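Local structure of BlEst2 (Bacillus licheniformis, 6WPX) at residues Y202-G207 against A239-A244. The protein probably hydrolyses ester bonds as a secreted lipase-like esterase of the alpha/beta-hydrolase clan, and is held here in its propeptide form, autoinhibited by its C-terminal domain. Sequence-based numbering, arbitrary orientation.
Sequences YFTLAG and ARLPYA
Thr-204 meets Arg-240 because its chi1 of 72° sets OG1 between its own backbone N and carbonyl carbon, while the arginine chain, bent at chi2, brings Arg-240 CD within 3.4 Å of Thr-204 OG1. Arg-240 NH1 donates to Thr-204 OG1 at 3.0 Å in a nearly straight bond (162°), with the oxygen lying in the guanidinium plane. Ala-206 CB sits over the centre of one guanidinium face, 3.9 Å from Arg-240 CZ; a methyl suits this place, being small enough to let the flat cation lie close. Arginine fits because its flat group offers several N-H at once: besides the threonine bond, NE pairs with Glu-236 in a salt bridge and NH2 donates to the carbonyl of Leu-247, fixing the group's rotation. An alanine at Arg-240 would probably leave Glu-236 without its mate and open a gap beside Ala-206. Threonine serves two chemistries, since OG1 also hydrogen-bonds Asn-246 while CG2 turns to the methyl of Ala-244.

At the other end, Tyr-243 presents its edge to the face of Tyr-202 in an offset edge-to-face pair, planes at 67°, with Tyr-243 CE1 3.8 Å from Tyr-202 CD2. Tyrosine suits position 243 by joining this ring edge to a hydroxyl hydrogen-bonded to Asp-192 and Gln-126. Leu-241 CD1 touches the Tyr-202 ring too, and Ala-244 CB packs 3.7 Å from Tyr-202 CB, a short side chain letting the backbones come close. A type I turn from Leu-241 to Ala-244 brings these side chains together.

The contact lines residues 239-244, the loop leading into edge strand 245-246, against strand 201-205 of the mixed alpha/beta-hydrolase sheet. Strand 138-144 flanks the opposite edge of 201-205, and helix 121-131 packs on Tyr-202 and Leu-241.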
loop_
_atom_site.group_PDB
_atom_site.type_symbol
_atom_site.label_atom_id
_atom_site.label_comp_id
_atom_site.label_asym_id
_atom_site.label_seq_id
_atom_site.Cartn_x
_atom_site.Cartn_y
_atom_site.Cartn_z
ATOM N N TYR A 202 18.700 10.609 4.760
ATOM C CA TYR A 202 17.297 10.348 4.405
ATOM C C TYR A 202 16.334 11.138 5.248
ATOM O O TYR A 202 16.539 11.304 6.454
ATOM C CB TYR A 202 16.952 8.854 4.540
ATOM C CG TYR A 202 17.654 8.006 3.514
ATOM C CD1 TYR A 202 17.087 7.782 2.265
ATOM C CD2 TYR A 202 18.908 7.458 3.772
ATOM C CE1 TYR A 202 17.765 7.062 1.286
ATOM C CE2 TYR A 202 19.585 6.717 2.812
ATOM C CZ TYR A 202 19.007 6.513 1.572
ATOM O OH TYR A 202 19.669 5.776 0.630
ATOM N N PHE A 203 15.262 11.599 4.592
ATOM C CA PHE A 203 14.136 12.315 5.190
ATOM C C PHE A 203 12.880 11.674 4.673
ATOM O O PHE A 203 12.782 11.372 3.480
ATOM C CB PHE A 203 14.120 13.789 4.779
ATOM C CG PHE A 203 15.250 14.613 5.323
ATOM C CD1 PHE A 203 16.485 14.626 4.693
ATOM C CD2 PHE A 203 15.076 15.396 6.463
ATOM C CE1 PHE A 203 17.532 15.409 5.195
ATOM C CE2 PHE A 203 16.116 16.183 6.953
ATOM C CZ PHE A 203 17.338 16.182 6.319
ATOM N N THR A 204 11.901 11.504 5.540
ATOM C CA THR A 204 10.625 10.941 5.087
ATOM C C THR A 204 9.506 11.857 5.461
ATOM O O THR A 204 9.512 12.449 6.540
ATOM C CB THR A 204 10.358 9.517 5.620
ATOM O OG1 THR A 204 10.068 9.586 7.007
ATOM C CG2 THR A 204 11.507 8.522 5.338
ATOM N N LEU A 205 8.564 11.991 4.553
ATOM C CA LEU A 205 7.316 12.713 4.765
ATOM C C LEU A 205 6.224 11.668 4.605
ATOM O O LEU A 205 6.359 10.737 3.800
ATOM C CB LEU A 205 7.093 13.845 3.750
ATOM C CG LEU A 205 7.572 15.241 4.189
ATOM C CD1 LEU A 205 9.095 15.283 4.258
ATOM C CD2 LEU A 205 7.078 16.318 3.198
ATOM N N ALA A 206 5.168 11.808 5.386
ATOM C CA ALA A 206 4.015 10.913 5.293
ATOM C C ALA A 206 2.765 11.714 5.564
ATOM O O ALA A 206 2.810 12.704 6.299
ATOM C CB ALA A 206 4.143 9.765 6.292
ATOM N N GLY A 207 1.665 11.294 4.959
ATOM C CA GLY A 207 0.372 11.936 5.166
ATOM C C GLY A 207 -0.529 11.116 6.077
ATOM O O GLY A 207 -0.337 9.900 6.216
ATOM N N ALA A 239 5.773 4.288 5.971
ATOM C CA ALA A 239 6.385 5.370 5.187
ATOM C C ALA A 239 7.722 5.836 5.782
ATOM O O ALA A 239 8.362 6.762 5.249
ATOM C CB ALA A 239 5.421 6.542 5.070
ATOM N N ARG A 240 8.163 5.183 6.876
ATOM C CA ARG A 240 9.368 5.591 7.615
ATOM C C ARG A 240 10.577 4.700 7.392
ATOM O O ARG A 240 10.424 3.554 6.949
ATOM C CB ARG A 240 9.072 5.644 9.142
ATOM C CG ARG A 240 7.852 6.454 9.533
ATOM C CD ARG A 240 7.824 7.808 8.829
ATOM N NE ARG A 240 6.789 8.665 9.379
ATOM C CZ ARG A 240 6.702 9.967 9.166
ATOM N NH1 ARG A 240 7.598 10.586 8.400
ATOM N NH2 ARG A 240 5.719 10.663 9.704
ATOM N N LEU A 241 11.774 5.239 7.713
ATOM C CA LEU A 241 13.046 4.534 7.713
ATOM C C LEU A 241 13.667 4.704 9.116
ATOM O O LEU A 241 13.581 5.801 9.692
ATOM C CB LEU A 241 14.014 5.027 6.626
ATOM C CG LEU A 241 13.639 4.715 5.173
ATOM C CD1 LEU A 241 14.517 5.523 4.217
ATOM C CD2 LEU A 241 13.793 3.230 4.878
ATOM N N PRO A 242 14.271 3.637 9.690
ATOM C CA PRO A 242 14.771 3.733 11.080
ATOM C C PRO A 242 15.863 4.767 11.358
ATOM O O PRO A 242 15.912 5.300 12.463
ATOM C CB PRO A 242 15.262 2.306 11.395
ATOM C CG PRO A 242 15.432 1.645 10.081
ATOM C CD PRO A 242 14.438 2.276 9.145
ATOM N N TYR A 243 16.700 5.074 10.373
ATOM C CA TYR A 243 17.830 6.007 10.503
ATOM C C TYR A 243 17.502 7.353 9.860
ATOM O O TYR A 243 18.381 8.203 9.760
ATOM C CB TYR A 243 19.055 5.410 9.781
ATOM C CG TYR A 243 18.654 4.685 8.512
ATOM C CD1 TYR A 243 18.405 5.386 7.331
ATOM C CD2 TYR A 243 18.459 3.306 8.506
ATOM C CE1 TYR A 243 17.968 4.732 6.183
ATOM C CE2 TYR A 243 18.024 2.644 7.364
ATOM C CZ TYR A 243 17.773 3.365 6.209
ATOM O OH TYR A 243 17.376 2.730 5.074
ATOM N N ALA A 244 16.277 7.520 9.343
ATOM C CA ALA A 244 15.936 8.767 8.667
ATOM C C ALA A 244 15.424 9.831 9.629
ATOM O O ALA A 244 15.046 9.527 10.769
ATOM C CB ALA A 244 14.868 8.499 7.612
HETATM O O HOH W 1 19.689 8.977 7.303
HETATM O O HOH W 2 7.968 8.547 3.017
#